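Side-chain contacts in chitinase A (PDB 4RL3), which probably hydrolyses the glycosidic bonds of chitin through this catalytic domain of a fern family 18 glycoside hydrolase: residues A[15-20]-A[64-69]; A[168-171]-A[176-179]; A[231-236]-A[240-245]. One frame throughout, in Å; residues are numbered along the deposited sequence.

The three contacts lie at separate places around one TIM barrel and follow one another along the chain without overlap. Contact 1 joins the loop between strands 3-8 and 27-36 to helix 60-69. Contact 2 sits where helix 163-173 turns back into strand 179-180, and contact 3 where helix 226-238 turns back into strand 244-248. Centres of contacts 1 and 2 are about 29 Å apart, on opposite sides of the chain's centre. Contacts 2 and 3 come closest, with nearest atoms about 6 Å apart, but none touches another. Strand 244-248 pairs with strand 3-8, bringing the late part of the chain back to its start. Two contacts lie at helix-to-strand returns; contact 1 packs a loop on a helix.

Contact 1 of 3, residues A[15-20]-A[64-69]; sequences VQFTDV and QAIKAQ
Ile66 reaches out from helix 60-69 to Phe17 and Thr18, and it has the most surface buried here. Its CG2 lies 4.0 Å from Phe17 CD2, approaching the ring obliquely. Its CG1 meets the base of the same side chain, 4.0 Å from Phe17 CB. The CG1 branch ends in Ile66 CD1, which heads away from the ring and touches Thr18 CG2 at 4.2 Å. Ile66 CG1 stands roughly opposite the backbone N (chi1 -158°), which leaves CG2 wedged between N and the carbonyl carbon and facing the ring. All these contacts are apolar, and no hydrogen bond joins the two segments.

The loop 15-20 follows strand 3-8 of the TIM barrel and leads to strand 27-36, so the contact packs a connection between two neighbouring parallel strands on an outer helix. Phe17 also meets the ring of Phe30, with the planes at about 50°, and Ile66 rests on Phe30 as well. Phe17 and Ile66 are buried, while Thr18 sits at the exposed border.

A short 3-10 turn at 17-19 presents Phe17 and Thr18 together. It is held by Asp19 N to Gln16 O at 3.1 Å and by Gln16 N to Asp19 OD2 at 2.9 Å. The second bond meets the carboxylate on its anti side, 34° out of its plane.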
loop_
_atom_site.group_PDB
_atom_site.type_symbol
_atom_site.label_atom_id
_atom_site.label_comp_id
_atom_site.label_asym_id
_atom_site.label_seq_id
_atom_site.Cartn_x
_atom_site.Cartn_y
_atom_site.Cartn_z
ATOM N N VAL A 15 -6.083 -16.737 1.650
ATOM C CA VAL A 15 -6.722 -15.733 2.490
ATOM C C VAL A 15 -7.772 -14.968 1.682
ATOM O O VAL A 15 -7.615 -14.733 0.486
ATOM C CB VAL A 15 -5.689 -14.776 3.131
ATOM C CG1 VAL A 15 -4.988 -13.917 2.072
ATOM C CG2 VAL A 15 -6.343 -13.912 4.211
ATOM N N GLN A 16 -8.857 -14.605 2.358
ATOM C CA GLN A 16 -9.965 -13.903 1.739
ATOM C C GLN A 16 -10.225 -12.608 2.500
ATOM O O GLN A 16 -9.806 -12.459 3.657
ATOM C CB GLN A 16 -11.202 -14.800 1.751
ATOM C CG GLN A 16 -10.989 -16.094 0.977
ATOM C CD GLN A 16 -12.206 -16.985 0.975
ATOM O OE1 GLN A 16 -12.290 -17.941 1.761
ATOM N NE2 GLN A 16 -13.169 -16.673 0.120
ATOM N N PHE A 17 -10.894 -11.662 1.838
ATOM C CA PHE A 17 -11.312 -10.414 2.486
ATOM C C PHE A 17 -12.104 -10.780 3.739
ATOM O O PHE A 17 -11.980 -10.138 4.776
ATOM C CB PHE A 17 -12.228 -9.557 1.593
ATOM C CG PHE A 17 -11.617 -9.092 0.280
ATOM C CD1 PHE A 17 -10.434 -8.376 0.257
ATOM C CD2 PHE A 17 -12.280 -9.306 -0.920
ATOM C CE1 PHE A 17 -9.890 -7.920 -0.937
ATOM C CE2 PHE A 17 -11.753 -8.852 -2.127
ATOM C CZ PHE A 17 -10.546 -8.163 -2.132
ATOM N N THR A 18 -12.938 -11.818 3.623
ATOM C CA THR A 18 -13.831 -12.220 4.707
ATOM C C THR A 18 -13.138 -12.781 5.965
ATOM O O THR A 18 -13.772 -12.877 7.028
ATOM C CB THR A 18 -14.862 -13.264 4.199
ATOM O OG1 THR A 18 -14.174 -14.381 3.641
ATOM C CG2 THR A 18 -15.789 -12.659 3.146
ATOM N N ASP A 19 -11.858 -13.126 5.857
ATOM C CA ASP A 19 -11.049 -13.538 7.007
ATOM C C ASP A 19 -10.596 -12.359 7.873
ATOM O O ASP A 19 -10.178 -12.556 9.016
ATOM C CB ASP A 19 -9.802 -14.291 6.544
ATOM C CG ASP A 19 -10.123 -15.606 5.868
ATOM O OD1 ASP A 19 -11.012 -16.337 6.347
ATOM O OD2 ASP A 19 -9.478 -15.922 4.875
ATOM N N VAL A 20 -10.614 -11.156 7.311
ATOM C CA VAL A 20 -10.041 -9.990 7.979
ATOM C C VAL A 20 -11.079 -9.249 8.811
ATOM O O VAL A 20 -12.133 -8.873 8.296
ATOM C CB VAL A 20 -9.435 -9.003 6.956
ATOM C CG1 VAL A 20 -8.735 -7.855 7.671
ATOM C CG2 VAL A 20 -8.458 -9.730 6.052
ATOM N N GLN A 64 -16.862 -6.813 -4.967
ATOM C CA GLN A 64 -18.182 -6.205 -4.985
ATOM C C GLN A 64 -18.945 -6.589 -3.725
ATOM O O GLN A 64 -19.601 -5.748 -3.097
ATOM C CB GLN A 64 -18.921 -6.676 -6.230
ATOM C CG GLN A 64 -20.236 -5.988 -6.516
ATOM C CD GLN A 64 -20.805 -6.394 -7.865
ATOM O OE1 GLN A 64 -20.656 -7.547 -8.296
ATOM N NE2 GLN A 64 -21.444 -5.450 -8.549
ATOM N N ALA A 65 -18.819 -7.856 -3.342
ATOM C CA ALA A 65 -19.532 -8.388 -2.173
ATOM C C ALA A 65 -19.068 -7.765 -0.862
ATOM O O ALA A 65 -19.896 -7.362 -0.054
ATOM C CB ALA A 65 -19.409 -9.894 -2.102
ATOM N N ILE A 66 -17.762 -7.679 -0.635
ATOM C CA ILE A 66 -17.286 -7.106 0.625
ATOM C C ILE A 66 -17.679 -5.632 0.719
ATOM O O ILE A 66 -18.061 -5.162 1.786
ATOM C CB ILE A 66 -15.767 -7.353 0.868
ATOM C CG1 ILE A 66 -15.428 -7.256 2.355
ATOM C CG2 ILE A 66 -14.898 -6.443 0.009
ATOM C CD1 ILE A 66 -15.956 -8.414 3.188
ATOM N N LYS A 67 -17.621 -4.917 -0.404
ATOM C CA LYS A 67 -18.032 -3.514 -0.426
ATOM C C LYS A 67 -19.543 -3.354 -0.223
ATOM O O LYS A 67 -19.987 -2.409 0.431
ATOM C CB LYS A 67 -17.566 -2.820 -1.714
ATOM C CG LYS A 67 -16.055 -2.609 -1.782
ATOM C CD LYS A 67 -15.584 -2.066 -3.128
ATOM C CE LYS A 67 -16.207 -0.729 -3.464
ATOM N NZ LYS A 67 -15.486 -0.060 -4.584
ATOM N N ALA A 68 -20.336 -4.276 -0.759
ATOM C CA ALA A 68 -21.789 -4.205 -0.561
ATOM C C ALA A 68 -22.175 -4.463 0.888
ATOM O O ALA A 68 -23.164 -3.905 1.386
ATOM C CB ALA A 68 -22.507 -5.186 -1.466
ATOM N N GLN A 69 -21.415 -5.321 1.565
ATOM C CA GLN A 69 -21.713 -5.679 2.947
ATOM C C GLN A 69 -21.264 -4.610 3.938
ATOM O O GLN A 69 -21.882 -4.450 5.000
ATOM C CB GLN A 69 -21.043 -7.007 3.303
ATOM C CG GLN A 69 -21.577 -8.221 2.540
ATOM C CD GLN A 69 -20.800 -9.495 2.861
ATOM O OE1 GLN A 69 -21.382 -10.548 3.171
ATOM N NE2 GLN A 69 -19.487 -9.404 2.811
#

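Contact 2 of 3, residues A[168-171]-A[176-179]; sequences ALFG and VIDL. With EDO (1,2-ethanediol), chain D.
Asp178 OD2 is gripped by two groups, a salt bridge from Lys146 NZ and a hydrogen bond from Ala154 N. The other oxygen, Asp178 OD1, accepts a hydrogen bond of 2.6 Å from O1 of a 1,2-ethanediol, probably left from the crystallisation liquor. Lys146 also binds this diol and Val176 O, so one ammonium group ties several acceptors together.

Asp178 points away from helix 163-173, and its neighbour Ile177 points toward it. Ile177 packs against Leu169 and Phe170. Its CG2 lies at the edge of the Phe170 ring, near the ring plane, 4.0 Å from Phe170 CD1 and 4.1 Å from Phe170 CE1. Its other branch is extended, and Ile177 CD1 ends 4.1 Å from Leu169 CG. Phe170 CG is turned opposite its own backbone N (chi1 -174°), which swings the ring over to Ile177. An alanine in place of Ile177 lacks both branches, which would probably open a gap beside the Phe170 edge and leave Leu169 CG without this methyl neighbour.

The turn belongs to a beta-alpha-beta crossover of the TIM barrel, in which helix 163-173 links strand 153-156 to the parallel strand 179-180. Leu169 and Phe170 both pack on Ile156 of the first strand. The chemistry is thus split between adjacent residues: Ile177 meets the helix through hydrocarbon contacts, and Asp178 presents a carboxylate whose negative charge is probably stabilised by Lys146.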
loop_
_atom_site.group_PDB
_atom_site.type_symbol
_atom_site.label_atom_id
_atom_site.label_comp_id
_atom_site.label_asym_id
_atom_site.label_seq_id
_atom_site.Cartn_x
_atom_site.Cartn_y
_atom_site.Cartn_z
ATOM N N ALA A 168 11.040 12.730 -3.687
ATOM C CA ALA A 168 10.938 13.528 -4.906
ATOM C C ALA A 168 9.514 13.454 -5.446
ATOM O O ALA A 168 8.915 14.470 -5.797
ATOM C CB ALA A 168 11.930 13.049 -5.953
ATOM N N LEU A 169 8.972 12.238 -5.489
ATOM C CA LEU A 169 7.605 12.024 -5.952
ATOM C C LEU A 169 6.597 12.764 -5.071
ATOM O O LEU A 169 5.759 13.507 -5.576
ATOM C CB LEU A 169 7.281 10.528 -5.983
ATOM C CG LEU A 169 5.857 10.100 -6.345
ATOM C CD1 LEU A 169 5.405 10.667 -7.692
ATOM C CD2 LEU A 169 5.753 8.578 -6.308
ATOM N N PHE A 170 6.688 12.589 -3.750
ATOM C CA PHE A 170 5.721 13.219 -2.856
ATOM C C PHE A 170 5.802 14.746 -2.865
ATOM O O PHE A 170 4.779 15.426 -2.866
ATOM C CB PHE A 170 5.859 12.706 -1.416
ATOM C CG PHE A 170 4.785 13.227 -0.499
ATOM C CD1 PHE A 170 3.522 12.651 -0.488
ATOM C CD2 PHE A 170 5.019 14.324 0.317
ATOM C CE1 PHE A 170 2.516 13.142 0.331
ATOM C CE2 PHE A 170 4.012 14.822 1.123
ATOM C CZ PHE A 170 2.767 14.228 1.144
ATOM N N GLY A 171 7.022 15.276 -2.864
ATOM C CA GLY A 171 7.226 16.721 -2.798
ATOM C C GLY A 171 6.670 17.440 -4.014
ATOM O O GLY A 171 6.322 18.621 -3.941
ATOM N N VAL A 176 -2.079 15.273 -5.137
ATOM C CA VAL A 176 -2.828 14.116 -5.635
ATOM C C VAL A 176 -2.456 12.809 -4.930
ATOM O O VAL A 176 -3.005 11.754 -5.249
ATOM C CB VAL A 176 -2.711 13.957 -7.174
ATOM C CG1 VAL A 176 -3.396 15.126 -7.882
ATOM C CG2 VAL A 176 -1.263 13.803 -7.626
ATOM N N ILE A 177 -1.554 12.873 -3.956
ATOM C CA ILE A 177 -1.217 11.703 -3.162
ATOM C C ILE A 177 -1.861 11.859 -1.791
ATOM O O ILE A 177 -1.468 12.710 -1.009
ATOM C CB ILE A 177 0.308 11.513 -3.050
ATOM C CG1 ILE A 177 0.903 11.210 -4.433
ATOM C CG2 ILE A 177 0.644 10.361 -2.100
ATOM C CD1 ILE A 177 2.398 11.346 -4.505
ATOM N N ASP A 178 -2.835 11.014 -1.499
ATOM C CA ASP A 178 -3.641 11.153 -0.296
ATOM C C ASP A 178 -2.998 10.568 0.939
ATOM O O ASP A 178 -3.209 11.089 2.030
ATOM C CB ASP A 178 -4.986 10.487 -0.514
ATOM C CG ASP A 178 -5.680 11.009 -1.735
ATOM O OD1 ASP A 178 -6.128 12.186 -1.699
ATOM O OD2 ASP A 178 -5.751 10.266 -2.739
ATOM N N LEU A 179 -2.262 9.471 0.773
ATOM C CA LEU A 179 -1.753 8.702 1.916
ATOM C C LEU A 179 -0.348 8.193 1.654
ATOM O O LEU A 179 -0.012 7.814 0.527
ATOM C CB LEU A 179 -2.666 7.514 2.222
ATOM C CG LEU A 179 -4.113 7.813 2.600
ATOM C CD1 LEU A 179 -4.948 6.558 2.528
ATOM C CD2 LEU A 179 -4.188 8.444 3.983
HETATM C C1 EDO D . -7.865 14.335 -3.613
HETATM O O1 EDO D . -7.917 12.916 -3.498
HETATM C C2 EDO D . -6.528 14.750 -4.214
HETATM O O2 EDO D . -6.440 14.345 -5.586
#

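Contact 3 of 3, residues A[231-236]-A[240-245]; sequences SACQQL and GTLPGI
Leu242 packs against Leu236 and Cys233 of helix 226-238. This is the return turn of a beta-alpha-beta unit of the TIM barrel, made of strand 215-218, helix 226-238 and strand 244-248. Leu242 CB starts 3.9 Å from Leu236 CB and just as near the carbonyl carbon of that residue. From there CG stands opposite the Leu242 backbone N (chi1 179°), which carries the side chain back along the helix from Leu236 toward Cys233. CG parts the two methyls. Leu242 CD1 lies alongside the Leu236 branch, 4.3 Å from Leu236 CD1. Leu242 CD2 goes further and reaches Cys233, 3.5 Å from its backbone O and 4.0 Å from its CB. Leu242 also touches Leu269 and Leu270 of helix 261-271, which cover it from outside the two segments.

The chain gets to this position by a Schellman motif at the end of the helix. Gly240 has a positive phi of 75° and is the first residue to leave helical geometry. Thr241 N then bonds back to Leu236 O at 3.0 Å with an N-H...O angle of 158°. This bond fixes the reversal and leaves Thr241 exposed, beside Leu236. Pro243 and Gly244 carry the chain on to Ile245, which lies in strand 244-248 and is hydrogen-bonded through its backbone to Val3 and Arg5 of strand 3-8. Ile245 points back to the helix, and its CD1 ends against the sulfur of Cys233, 3.9 Å from Cys233 SG.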
loop_
_atom_site.group_PDB
_atom_site.type_symbol
_atom_site.label_atom_id
_atom_site.label_comp_id
_atom_site.label_asym_id
_atom_site.label_seq_id
_atom_site.Cartn_x
_atom_site.Cartn_y
_atom_site.Cartn_z
ATOM N N SER A 231 1.328 0.244 21.066
ATOM C CA SER A 231 1.610 1.144 22.183
ATOM C C SER A 231 2.095 2.524 21.715
ATOM O O SER A 231 1.600 3.554 22.174
ATOM C CB SER A 231 2.619 0.504 23.133
ATOM O OG SER A 231 2.054 -0.616 23.783
ATOM N N ALA A 232 3.027 2.538 20.773
ATOM C CA ALA A 232 3.485 3.794 20.172
ATOM C C ALA A 232 2.347 4.540 19.493
ATOM O O ALA A 232 2.252 5.758 19.570
ATOM C CB ALA A 232 4.594 3.525 19.165
ATOM N N CYS A 233 1.478 3.800 18.812
ATOM C CA CYS A 233 0.350 4.398 18.123
ATOM C C CYS A 233 -0.619 5.085 19.089
ATOM O O CYS A 233 -1.230 6.083 18.746
ATOM C CB CYS A 233 -0.383 3.356 17.285
ATOM S SG CYS A 233 0.470 2.936 15.750
ATOM N N GLN A 234 -0.765 4.536 20.294
ATOM C CA GLN A 234 -1.603 5.175 21.315
ATOM C C GLN A 234 -1.049 6.560 21.698
ATOM O O GLN A 234 -1.818 7.510 21.896
ATOM C CB GLN A 234 -1.772 4.262 22.542
ATOM C CG GLN A 234 -2.673 4.821 23.644
ATOM C CD GLN A 234 -4.037 5.279 23.146
ATOM O OE1 GLN A 234 -4.830 4.476 22.647
ATOM N NE2 GLN A 234 -4.317 6.576 23.273
ATOM N N GLN A 235 0.274 6.688 21.743
ATOM C CA GLN A 235 0.907 7.980 22.034
ATOM C C GLN A 235 0.657 8.982 20.913
ATOM O O GLN A 235 0.290 10.120 21.162
ATOM C CB GLN A 235 2.407 7.822 22.223
ATOM C CG GLN A 235 2.804 7.003 23.435
ATOM C CD GLN A 235 4.307 6.862 23.546
ATOM O OE1 GLN A 235 5.058 7.794 23.227
ATOM N NE2 GLN A 235 4.760 5.694 23.986
ATOM N N LEU A 236 0.842 8.547 19.668
ATOM C CA LEU A 236 0.566 9.413 18.532
ATOM C C LEU A 236 -0.903 9.835 18.492
ATOM O O LEU A 236 -1.216 10.974 18.135
ATOM C CB LEU A 236 0.965 8.717 17.226
ATOM C CG LEU A 236 2.466 8.449 17.077
ATOM C CD1 LEU A 236 2.725 7.475 15.940
ATOM C CD2 LEU A 236 3.230 9.750 16.858
ATOM N N GLY A 240 -2.995 13.687 18.916
ATOM C CA GLY A 240 -3.812 14.166 17.809
ATOM C C GLY A 240 -3.064 14.153 16.495
ATOM O O GLY A 240 -3.412 14.906 15.579
ATOM N N THR A 241 -2.055 13.284 16.401
ATOM C CA THR A 241 -1.200 13.215 15.212
ATOM C C THR A 241 -1.046 11.779 14.686
ATOM O O THR A 241 0.048 11.345 14.359
ATOM C CB THR A 241 0.188 13.843 15.495
ATOM O OG1 THR A 241 0.861 13.105 16.523
ATOM C CG2 THR A 241 0.041 15.282 15.948
ATOM N N LEU A 242 -2.150 11.040 14.588
ATOM C CA LEU A 242 -2.133 9.688 13.990
ATOM C C LEU A 242 -3.263 9.613 12.971
ATOM O O LEU A 242 -4.420 9.500 13.359
ATOM C CB LEU A 242 -2.313 8.587 15.050
ATOM C CG LEU A 242 -2.324 7.131 14.516
ATOM C CD1 LEU A 242 -0.971 6.774 13.921
ATOM C CD2 LEU A 242 -2.727 6.135 15.602
ATOM N N PRO A 243 -2.947 9.711 11.666
ATOM C CA PRO A 243 -4.043 9.662 10.691
ATOM C C PRO A 243 -4.596 8.260 10.455
ATOM O O PRO A 243 -5.714 8.110 9.946
ATOM C CB PRO A 243 -3.406 10.194 9.405
ATOM C CG PRO A 243 -1.946 9.982 9.586
ATOM C CD PRO A 243 -1.660 10.093 11.051
ATOM N N GLY A 244 -3.814 7.244 10.802
ATOM C CA GLY A 244 -4.224 5.877 10.548
ATOM C C GLY A 244 -3.087 4.892 10.685
ATOM O O GLY A 244 -1.952 5.267 11.017
ATOM N N ILE A 245 -3.412 3.633 10.420
ATOM C CA ILE A 245 -2.491 2.513 10.546
ATOM C C ILE A 245 -2.713 1.574 9.368
ATOM O O ILE A 245 -3.853 1.360 8.959
ATOM C CB ILE A 245 -2.755 1.712 11.851
ATOM C CG1 ILE A 245 -2.536 2.590 13.085
ATOM C CG2 ILE A 245 -1.869 0.482 11.933
ATOM C CD1 ILE A 245 -3.007 1.965 14.372
#